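Putative alpha-galactosidase/melibiase (Bacteroides fragilis, PDB 4OGZ) probably hydrolyses terminal, non-reducing alpha-D-galactose residues from alpha-galactosides such as galactose oligosaccharides and galactomannans. Local coordinates at residues A[19-22]-A[28-31]; A[117-122]-A[161-166]; A[241-246]-A[269-274]. One frame throughout, in Å; residues are numbered along the deposited sequence.

Contact 1 (A[19-22]-A[28-31]); sequences HVVG and PFLF
Val21 meets Phe31 and Phe29 with its two methyl groups, one for each ring, and these apolar touches carry the contact between residues 19-22 and 28-31. It is a small example of how two sheets of an Ig-like sandwich are joined: no hydrogen bond crosses, and the nearest backbones, those of Val21 and Phe31, stand 8.6 Å apart from CA to CA, a gap filled by side chains. The tight part is a CH-pi contact. Val21 CG1 lies over one face of the Phe31 ring, 4.2 Å from its centroid and 24° off the ring normal, displaced toward the rim, where CE1 of Phe31 is 3.8 Å from CG1. The other branch, Val21 CG2, comes to the edge of the Phe29 ring close to its plane, 4.0 Å from Phe29 CZ. Phe29 holds CG anti to its backbone N (chi1 -174°), which carries CZ across the gap although its CB does not point straight at the valine.

Against these wedged methyls stands the looser side, where a triethylene glycol, probably from the crystallisation liquor, lies about 4 Å from the Val21 side chain and accepts a hydrogen bond from Leu30 N. Val21 and Phe31 stay partly exposed, whereas Phe29 is buried. Strand 20-23 forms the outer strand of one sheet, bonded through Val21 to Leu89 and Asn91 of strand 82-92; strand 28-36 belongs to the other, pairing Phe29 with Gly63 and Phe31 with Ile61, while both phenylalanines also pack on strand 82-92.

Contact 2 (A[117-122]-A[161-166]); sequences ELLLQT and TKFPRG
Leu119 and Phe163 join helix 116-128 to the loop leading into helix 166-176, on the outside of the beta/alpha barrel. The packing is slight and partly buried: Leu119 CG approaches the edge of the Phe163 ring, near its plane, at 4.3 Å from CE1. With CG anti to the carbonyl carbon (chi1 -60°), Phe163 brings the end of its ring nearer to Leu119 although its CB does not point there; Val170 of helix 166-176 touches both side chains and completes this small apolar cluster. Farther out, Leu120 CD1 lies obliquely to the guanidinium of Arg165, 4.4 Å from its NH2.

Charged groups gather on the exposed side. Arg165 NH2 forms a salt bridge with Glu116, and the side chain makes a cation-pi contact with Tyr169. Glu117 OE2 remains 5.9 Å from Arg165 NH2, a distance at which any attraction would be long-range.

Hydrogen bonds shape each partner. Lys162 is tied to Glu116 through the backbone, and a type I turn runs from Phe163 to Gly166, closed by Gly166 N on Phe163 O at 2.8 Å. Within the helix, Leu118 O accepts from Thr122 N and, on the opposite face of its carbonyl plane, from the side-chain donor Thr122 OG1 at 2.8 Å.

Contact 3 (A[241-246]-A[269-274]); sequences ALRATD and GGHLWR
Arg243, reaching from a helix to Gly269 and His271 in the loop before a strand, with a water completing the link, makes this a sparse, polar contact on the beta/alpha barrel. The arginine belongs to the last turn of helix 228-244, and its two partners lie just ahead of barrel strand 272-274. Between the two elements the chain forms strand 250-254, which runs parallel to 272-274 and next to it.

The guanidinium does the touching. Arg243 is extended from CG to NE (chi2 166°, chi3 -171°), a shape that spans the distance from the helix to the loop. Gly269 has positive phi (91°) and, having no side chain, lets the arginine lie close against its backbone: Gly269 CA sits at the edge of the guanidinium near its plane, 3.6 Å from Arg243 NH2 and 4.0 Å from Arg243 NE. The carbonyl of Gly269 folds back over one face of the His271 ring, its O 3.5 Å above the plane and offset toward the rim.

His271 is buried and held at both nitrogens. ND1 is hydrogen-bonded to the backbone N of Phe251 on the neighbouring strand, which helps to fix the rotation of the ring, and NE2 has a weak hydrogen bond to Tyr24 OH from the Ig-like domain. Tyr24 packs against Arg243 as well, so the site lies where the two domains meet.

Arg243 NH2 and His271 NE2, 4.1 Å apart, make no direct hydrogen bond. One water bridges them instead, accepting from Arg243 NH2 at 3.0 Å and hydrogen-bonded to His271 NE2 at 3.0 Å.

The three contacts follow one another along the chain, and their chemistry changes with place. Contact 1, partly buried, lies in the Ig-like domain and joins two sheets by apolar packing alone. Contacts 2 and 3 both belong to the barrel domain, yet share no helix or strand, and their centres are about 25 Å apart. Contact 2, more peripheral, sets a small buried apolar pair beside exposed charged groups; in contact 3 the exposed Arg243 reaches buried Gly269 and His271, with a water as go-between. Contacts 1 and 3, with centres about 17 Å apart, touch across the domain boundary, where Pro28 CD packs 3.4 Å from Asp246 O, whereas contact 2 touches neither.

Contact 1 (A[19-22]-A[28-31])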
loop_
_atom_site.group_PDB
_atom_site.type_symbol
_atom_site.label_atom_id
_atom_site.label_comp_id
_atom_site.label_asym_id
_atom_site.label_seq_id
_atom_site.Cartn_x
_atom_site.Cartn_y
_atom_site.Cartn_z
ATOM N N HIS A 19 6.551 11.057 5.434
ATOM C CA HIS A 19 6.900 12.462 5.745
ATOM C C HIS A 19 6.487 13.417 4.644
ATOM O O HIS A 19 6.775 14.634 4.711
ATOM C CB HIS A 19 8.403 12.581 6.009
ATOM C CG HIS A 19 8.878 11.713 7.135
ATOM N ND1 HIS A 19 8.338 11.785 8.393
ATOM C CD2 HIS A 19 9.861 10.785 7.199
ATOM C CE1 HIS A 19 8.943 10.915 9.182
ATOM N NE2 HIS A 19 9.852 10.268 8.472
ATOM N N VAL A 20 5.822 12.878 3.620
ATOM C CA VAL A 20 5.321 13.680 2.519
ATOM C C VAL A 20 3.962 13.090 2.121
ATOM O O VAL A 20 3.816 11.873 2.005
ATOM C CB VAL A 20 6.337 13.727 1.345
ATOM C CG1 VAL A 20 6.970 12.390 1.095
ATOM C CG2 VAL A 20 5.703 14.198 0.063
ATOM N N VAL A 21 2.976 13.965 1.940
ATOM C CA VAL A 21 1.628 13.565 1.609
ATOM C C VAL A 21 1.061 14.541 0.595
ATOM O O VAL A 21 1.358 15.734 0.638
ATOM C CB VAL A 21 0.727 13.502 2.852
ATOM C CG1 VAL A 21 1.322 12.562 3.855
ATOM C CG2 VAL A 21 0.570 14.872 3.477
ATOM N N GLY A 22 0.299 14.032 -0.364
ATOM C CA GLY A 22 -0.311 14.866 -1.376
ATOM C C GLY A 22 -1.822 14.761 -1.309
ATOM O O GLY A 22 -2.377 13.734 -0.866
ATOM N N PRO A 28 -11.431 17.529 0.947
ATOM C CA PRO A 28 -11.174 17.117 2.296
ATOM C C PRO A 28 -9.768 16.570 2.451
ATOM O O PRO A 28 -9.292 15.846 1.565
ATOM C CB PRO A 28 -12.265 16.012 2.531
ATOM C CG PRO A 28 -13.424 16.517 1.723
ATOM C CD PRO A 28 -12.786 17.135 0.500
ATOM N N PHE A 29 -9.138 16.914 3.589
ATOM C CA PHE A 29 -7.806 16.462 3.998
ATOM C C PHE A 29 -7.871 15.766 5.348
ATOM O O PHE A 29 -8.458 16.298 6.299
ATOM C CB PHE A 29 -6.870 17.626 4.187
ATOM C CG PHE A 29 -5.410 17.241 4.469
ATOM C CD1 PHE A 29 -4.964 16.943 5.754
ATOM C CD2 PHE A 29 -4.472 17.244 3.430
ATOM C CE1 PHE A 29 -3.618 16.624 5.981
ATOM C CE2 PHE A 29 -3.154 16.900 3.646
ATOM C CZ PHE A 29 -2.728 16.558 4.913
ATOM N N LEU A 30 -7.233 14.600 5.426
ATOM C CA LEU A 30 -7.178 13.797 6.622
ATOM C C LEU A 30 -5.823 13.078 6.713
ATOM O O LEU A 30 -5.394 12.407 5.757
ATOM C CB LEU A 30 -8.313 12.744 6.608
ATOM C CG LEU A 30 -8.378 11.920 7.877
ATOM C CD1 LEU A 30 -8.774 12.775 9.057
ATOM C CD2 LEU A 30 -9.363 10.741 7.692
ATOM N N PHE A 31 -5.148 13.193 7.854
ATOM C CA PHE A 31 -3.881 12.468 8.082
ATOM C C PHE A 31 -3.630 12.241 9.562
ATOM O O PHE A 31 -3.600 13.189 10.365
ATOM C CB PHE A 31 -2.710 13.218 7.458
ATOM C CG PHE A 31 -1.390 12.482 7.551
ATOM C CD1 PHE A 31 -1.146 11.351 6.795
ATOM C CD2 PHE A 31 -0.409 12.924 8.399
ATOM C CE1 PHE A 31 0.063 10.661 6.905
ATOM C CE2 PHE A 31 0.804 12.256 8.503
ATOM C CZ PHE A 31 1.058 11.129 7.743
#

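Contact 2 (A[117-122]-A[161-166])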
loop_
_atom_site.group_PDB
_atom_site.type_symbol
_atom_site.label_atom_id
_atom_site.label_comp_id
_atom_site.label_asym_id
_atom_site.label_seq_id
_atom_site.Cartn_x
_atom_site.Cartn_y
_atom_site.Cartn_z
ATOM N N GLU A 117 -19.211 -4.964 10.635
ATOM C CA GLU A 117 -18.493 -5.426 11.813
ATOM C C GLU A 117 -17.030 -5.720 11.526
ATOM O O GLU A 117 -16.173 -5.417 12.334
ATOM C CB GLU A 117 -19.174 -6.686 12.406
ATOM C CG GLU A 117 -20.503 -6.428 13.136
ATOM C CD GLU A 117 -21.727 -6.194 12.225
ATOM O OE1 GLU A 117 -21.672 -6.586 11.019
ATOM O OE2 GLU A 117 -22.743 -5.598 12.727
ATOM N N LEU A 118 -16.764 -6.364 10.399
ATOM C CA LEU A 118 -15.415 -6.729 10.017
ATOM C C LEU A 118 -14.586 -5.452 9.812
ATOM O O LEU A 118 -13.442 -5.339 10.281
ATOM C CB LEU A 118 -15.404 -7.533 8.709
ATOM C CG LEU A 118 -14.008 -7.801 8.090
ATOM C CD1 LEU A 118 -13.133 -8.705 8.972
ATOM C CD2 LEU A 118 -14.108 -8.396 6.687
ATOM N N LEU A 119 -15.178 -4.514 9.090
ATOM C CA LEU A 119 -14.490 -3.264 8.752
ATOM C C LEU A 119 -14.171 -2.451 10.005
ATOM O O LEU A 119 -13.024 -2.066 10.171
ATOM C CB LEU A 119 -15.280 -2.436 7.745
ATOM C CG LEU A 119 -15.129 -2.756 6.249
ATOM C CD1 LEU A 119 -13.914 -2.090 5.633
ATOM C CD2 LEU A 119 -15.026 -4.243 5.918
ATOM N N LEU A 120 -15.143 -2.211 10.879
ATOM C CA LEU A 120 -14.882 -1.428 12.081
ATOM C C LEU A 120 -13.887 -2.173 12.970
ATOM O O LEU A 120 -12.941 -1.578 13.465
ATOM C CB LEU A 120 -16.149 -1.106 12.872
ATOM C CG LEU A 120 -17.365 -0.522 12.152
ATOM C CD1 LEU A 120 -18.409 -0.140 13.153
ATOM C CD2 LEU A 120 -17.005 0.690 11.304
ATOM N N GLN A 121 -14.062 -3.497 13.141
ATOM C CA GLN A 121 -13.100 -4.302 13.935
ATOM C C GLN A 121 -11.662 -4.288 13.370
ATOM O O GLN A 121 -10.694 -4.354 14.122
ATOM C CB GLN A 121 -13.552 -5.765 14.074
ATOM C CG GLN A 121 -14.688 -6.037 15.041
ATOM C CD GLN A 121 -15.329 -7.427 14.828
ATOM O OE1 GLN A 121 -14.911 -8.199 13.977
ATOM N NE2 GLN A 121 -16.361 -7.711 15.579
ATOM N N THR A 122 -11.538 -4.188 12.057
ATOM C CA THR A 122 -10.251 -4.147 11.405
ATOM C C THR A 122 -9.582 -2.794 11.687
ATOM O O THR A 122 -8.420 -2.730 12.025
ATOM C CB THR A 122 -10.417 -4.408 9.890
ATOM O OG1 THR A 122 -10.751 -5.802 9.727
ATOM C CG2 THR A 122 -9.141 -4.069 9.106
ATOM N N THR A 161 -27.695 -6.170 4.159
ATOM C CA THR A 161 -27.441 -7.281 5.087
ATOM C C THR A 161 -26.000 -7.199 5.600
ATOM O O THR A 161 -25.745 -7.570 6.739
ATOM C CB THR A 161 -27.778 -8.599 4.425
ATOM O OG1 THR A 161 -29.176 -8.522 4.150
ATOM C CG2 THR A 161 -27.527 -9.785 5.343
ATOM N N LYS A 162 -25.094 -6.616 4.795
ATOM C CA LYS A 162 -23.677 -6.601 5.130
ATOM C C LYS A 162 -23.312 -5.285 5.799
ATOM O O LYS A 162 -22.623 -5.309 6.821
ATOM C CB LYS A 162 -22.808 -6.829 3.887
ATOM C CG LYS A 162 -23.040 -8.164 3.208
ATOM C CD LYS A 162 -22.093 -8.426 2.057
ATOM C CE LYS A 162 -22.177 -9.900 1.633
ATOM N NZ LYS A 162 -21.567 -10.130 0.311
ATOM N N PHE A 163 -23.791 -4.182 5.200
ATOM C CA PHE A 163 -23.607 -2.800 5.646
ATOM C C PHE A 163 -24.944 -2.134 5.974
ATOM O O PHE A 163 -25.408 -1.241 5.227
ATOM C CB PHE A 163 -22.836 -2.011 4.553
ATOM C CG PHE A 163 -21.502 -2.592 4.280
ATOM C CD1 PHE A 163 -20.434 -2.313 5.117
ATOM C CD2 PHE A 163 -21.304 -3.503 3.244
ATOM C CE1 PHE A 163 -19.184 -2.890 4.904
ATOM C CE2 PHE A 163 -20.064 -4.084 3.042
ATOM C CZ PHE A 163 -18.997 -3.761 3.855
ATOM N N PRO A 164 -25.572 -2.539 7.098
ATOM C CA PRO A 164 -26.928 -2.127 7.436
ATOM C C PRO A 164 -27.083 -0.673 7.774
ATOM O O PRO A 164 -28.209 -0.212 7.834
ATOM C CB PRO A 164 -27.286 -2.955 8.690
ATOM C CG PRO A 164 -25.984 -3.420 9.230
ATOM C CD PRO A 164 -24.973 -3.401 8.118
ATOM N N ARG A 165 -25.997 0.050 7.994
ATOM C CA ARG A 165 -26.057 1.514 8.101
ATOM C C ARG A 165 -25.435 2.222 6.908
ATOM O O ARG A 165 -25.238 3.432 6.927
ATOM C CB ARG A 165 -25.383 1.943 9.384
ATOM C CG ARG A 165 -26.077 1.355 10.588
ATOM C CD ARG A 165 -25.491 1.827 11.923
ATOM N NE ARG A 165 -24.353 1.012 12.302
ATOM C CZ ARG A 165 -23.770 1.037 13.498
ATOM N NH1 ARG A 165 -24.190 1.894 14.442
ATOM N NH2 ARG A 165 -22.756 0.203 13.751
ATOM N N GLY A 166 -25.169 1.468 5.855
ATOM C CA GLY A 166 -24.590 2.008 4.679
ATOM C C GLY A 166 -23.091 2.109 4.756
ATOM O O GLY A 166 -22.460 1.818 5.781
#

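Contact 3 (A[241-246]-A[269-274])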
loop_
_atom_site.group_PDB
_atom_site.type_symbol
_atom_site.label_atom_id
_atom_site.label_comp_id
_atom_site.label_asym_id
_atom_site.label_seq_id
_atom_site.Cartn_x
_atom_site.Cartn_y
_atom_site.Cartn_z
ATOM N N ALA A 241 -14.659 10.954 -14.104
ATOM C CA ALA A 241 -15.781 11.005 -13.159
ATOM C C ALA A 241 -15.289 11.183 -11.709
ATOM O O ALA A 241 -15.810 12.038 -10.967
ATOM C CB ALA A 241 -16.657 9.760 -13.260
ATOM N N LEU A 242 -14.282 10.419 -11.300
ATOM C CA LEU A 242 -13.703 10.619 -9.969
ATOM C C LEU A 242 -13.161 12.052 -9.738
ATOM O O LEU A 242 -13.417 12.658 -8.713
ATOM C CB LEU A 242 -12.586 9.612 -9.703
ATOM C CG LEU A 242 -13.036 8.130 -9.603
ATOM C CD1 LEU A 242 -11.808 7.272 -9.390
ATOM C CD2 LEU A 242 -14.029 7.886 -8.515
ATOM N N ARG A 243 -12.382 12.554 -10.681
ATOM C CA ARG A 243 -11.870 13.952 -10.612
ATOM C C ARG A 243 -12.950 15.037 -10.687
ATOM O O ARG A 243 -12.696 16.153 -10.282
ATOM C CB ARG A 243 -10.870 14.218 -11.719
ATOM C CG ARG A 243 -9.520 13.585 -11.484
ATOM C CD ARG A 243 -8.694 13.597 -12.772
ATOM N NE ARG A 243 -7.495 12.795 -12.593
ATOM C CZ ARG A 243 -6.363 13.222 -12.044
ATOM N NH1 ARG A 243 -6.221 14.492 -11.641
ATOM N NH2 ARG A 243 -5.347 12.368 -11.904
ATOM N N ALA A 244 -14.139 14.735 -11.206
ATOM C CA ALA A 244 -15.229 15.722 -11.168
ATOM C C ALA A 244 -15.947 15.761 -9.787
ATOM O O ALA A 244 -16.764 16.628 -9.550
ATOM C CB ALA A 244 -16.223 15.449 -12.282
ATOM N N THR A 245 -15.686 14.811 -8.897
ATOM C CA THR A 245 -16.268 14.891 -7.557
ATOM C C THR A 245 -15.560 15.952 -6.696
ATOM O O THR A 245 -14.562 16.533 -7.097
ATOM C CB THR A 245 -16.208 13.559 -6.801
ATOM O OG1 THR A 245 -14.861 13.303 -6.397
ATOM C CG2 THR A 245 -16.781 12.394 -7.663
ATOM N N ASP A 246 -16.089 16.178 -5.505
ATOM C CA ASP A 246 -15.509 17.150 -4.554
ATOM C C ASP A 246 -14.408 16.570 -3.627
ATOM O O ASP A 246 -14.077 17.165 -2.617
ATOM C CB ASP A 246 -16.656 17.809 -3.719
ATOM C CG ASP A 246 -17.476 16.784 -2.857
ATOM O OD1 ASP A 246 -17.196 15.571 -2.878
ATOM O OD2 ASP A 246 -18.420 17.212 -2.149
ATOM N N GLY A 269 -5.745 9.027 -15.372
ATOM C CA GLY A 269 -5.946 9.437 -13.994
ATOM C C GLY A 269 -5.739 8.390 -12.917
ATOM O O GLY A 269 -6.159 8.589 -11.792
ATOM N N GLY A 270 -5.110 7.272 -13.242
ATOM C CA GLY A 270 -4.776 6.267 -12.246
ATOM C C GLY A 270 -3.576 6.658 -11.398
ATOM O O GLY A 270 -2.624 7.241 -11.895
ATOM N N HIS A 271 -3.592 6.232 -10.137
ATOM C CA HIS A 271 -2.487 6.400 -9.209
ATOM C C HIS A 271 -1.759 5.082 -8.923
ATOM O O HIS A 271 -0.679 5.077 -8.341
ATOM C CB HIS A 271 -3.010 6.990 -7.908
ATOM C CG HIS A 271 -3.808 8.230 -8.111
ATOM N ND1 HIS A 271 -5.186 8.237 -8.139
ATOM C CD2 HIS A 271 -3.423 9.506 -8.345
ATOM C CE1 HIS A 271 -5.614 9.463 -8.373
ATOM N NE2 HIS A 271 -4.565 10.253 -8.509
ATOM N N LEU A 272 -2.382 3.970 -9.266
ATOM C CA LEU A 272 -1.738 2.646 -9.172
ATOM C C LEU A 272 -2.422 1.706 -10.123
ATOM O O LEU A 272 -3.602 1.869 -10.437
ATOM C CB LEU A 272 -1.750 2.078 -7.743
ATOM C CG LEU A 272 -3.103 1.859 -7.073
ATOM C CD1 LEU A 272 -2.981 0.811 -5.969
ATOM C CD2 LEU A 272 -3.671 3.145 -6.539
ATOM N N TRP A 273 -1.679 0.723 -10.598
ATOM C CA TRP A 273 -2.176 -0.155 -11.632
ATOM C C TRP A 273 -1.628 -1.540 -11.443
ATOM O O TRP A 273 -0.438 -1.757 -11.309
ATOM C CB TRP A 273 -1.786 0.381 -13.009
ATOM C CG TRP A 273 -0.380 0.904 -13.085
ATOM C CD1 TRP A 273 0.725 0.194 -13.388
ATOM C CD2 TRP A 273 0.059 2.271 -12.869
ATOM N NE1 TRP A 273 1.846 1.028 -13.360
ATOM C CE2 TRP A 273 1.455 2.291 -13.019
ATOM C CE3 TRP A 273 -0.595 3.451 -12.505
ATOM C CZ2 TRP A 273 2.213 3.448 -12.864
ATOM C CZ3 TRP A 273 0.159 4.620 -12.363
ATOM C CH2 TRP A 273 1.551 4.607 -12.545
ATOM N N ARG A 274 -2.522 -2.512 -11.473
ATOM C CA ARG A 274 -2.117 -3.902 -11.350
ATOM C C ARG A 274 -1.296 -4.336 -12.551
ATOM O O ARG A 274 -1.661 -4.067 -13.682
ATOM C CB ARG A 274 -3.375 -4.743 -11.166
ATOM C CG ARG A 274 -3.917 -4.589 -9.739
ATOM C CD ARG A 274 -3.394 -5.658 -8.754
ATOM N NE ARG A 274 -3.542 -6.990 -9.332
ATOM C CZ ARG A 274 -4.623 -7.807 -9.260
ATOM N NH1 ARG A 274 -5.719 -7.524 -8.537
ATOM N NH2 ARG A 274 -4.595 -8.941 -9.942
HETATM O O HOH W 1 -3.288 12.673 -9.769
#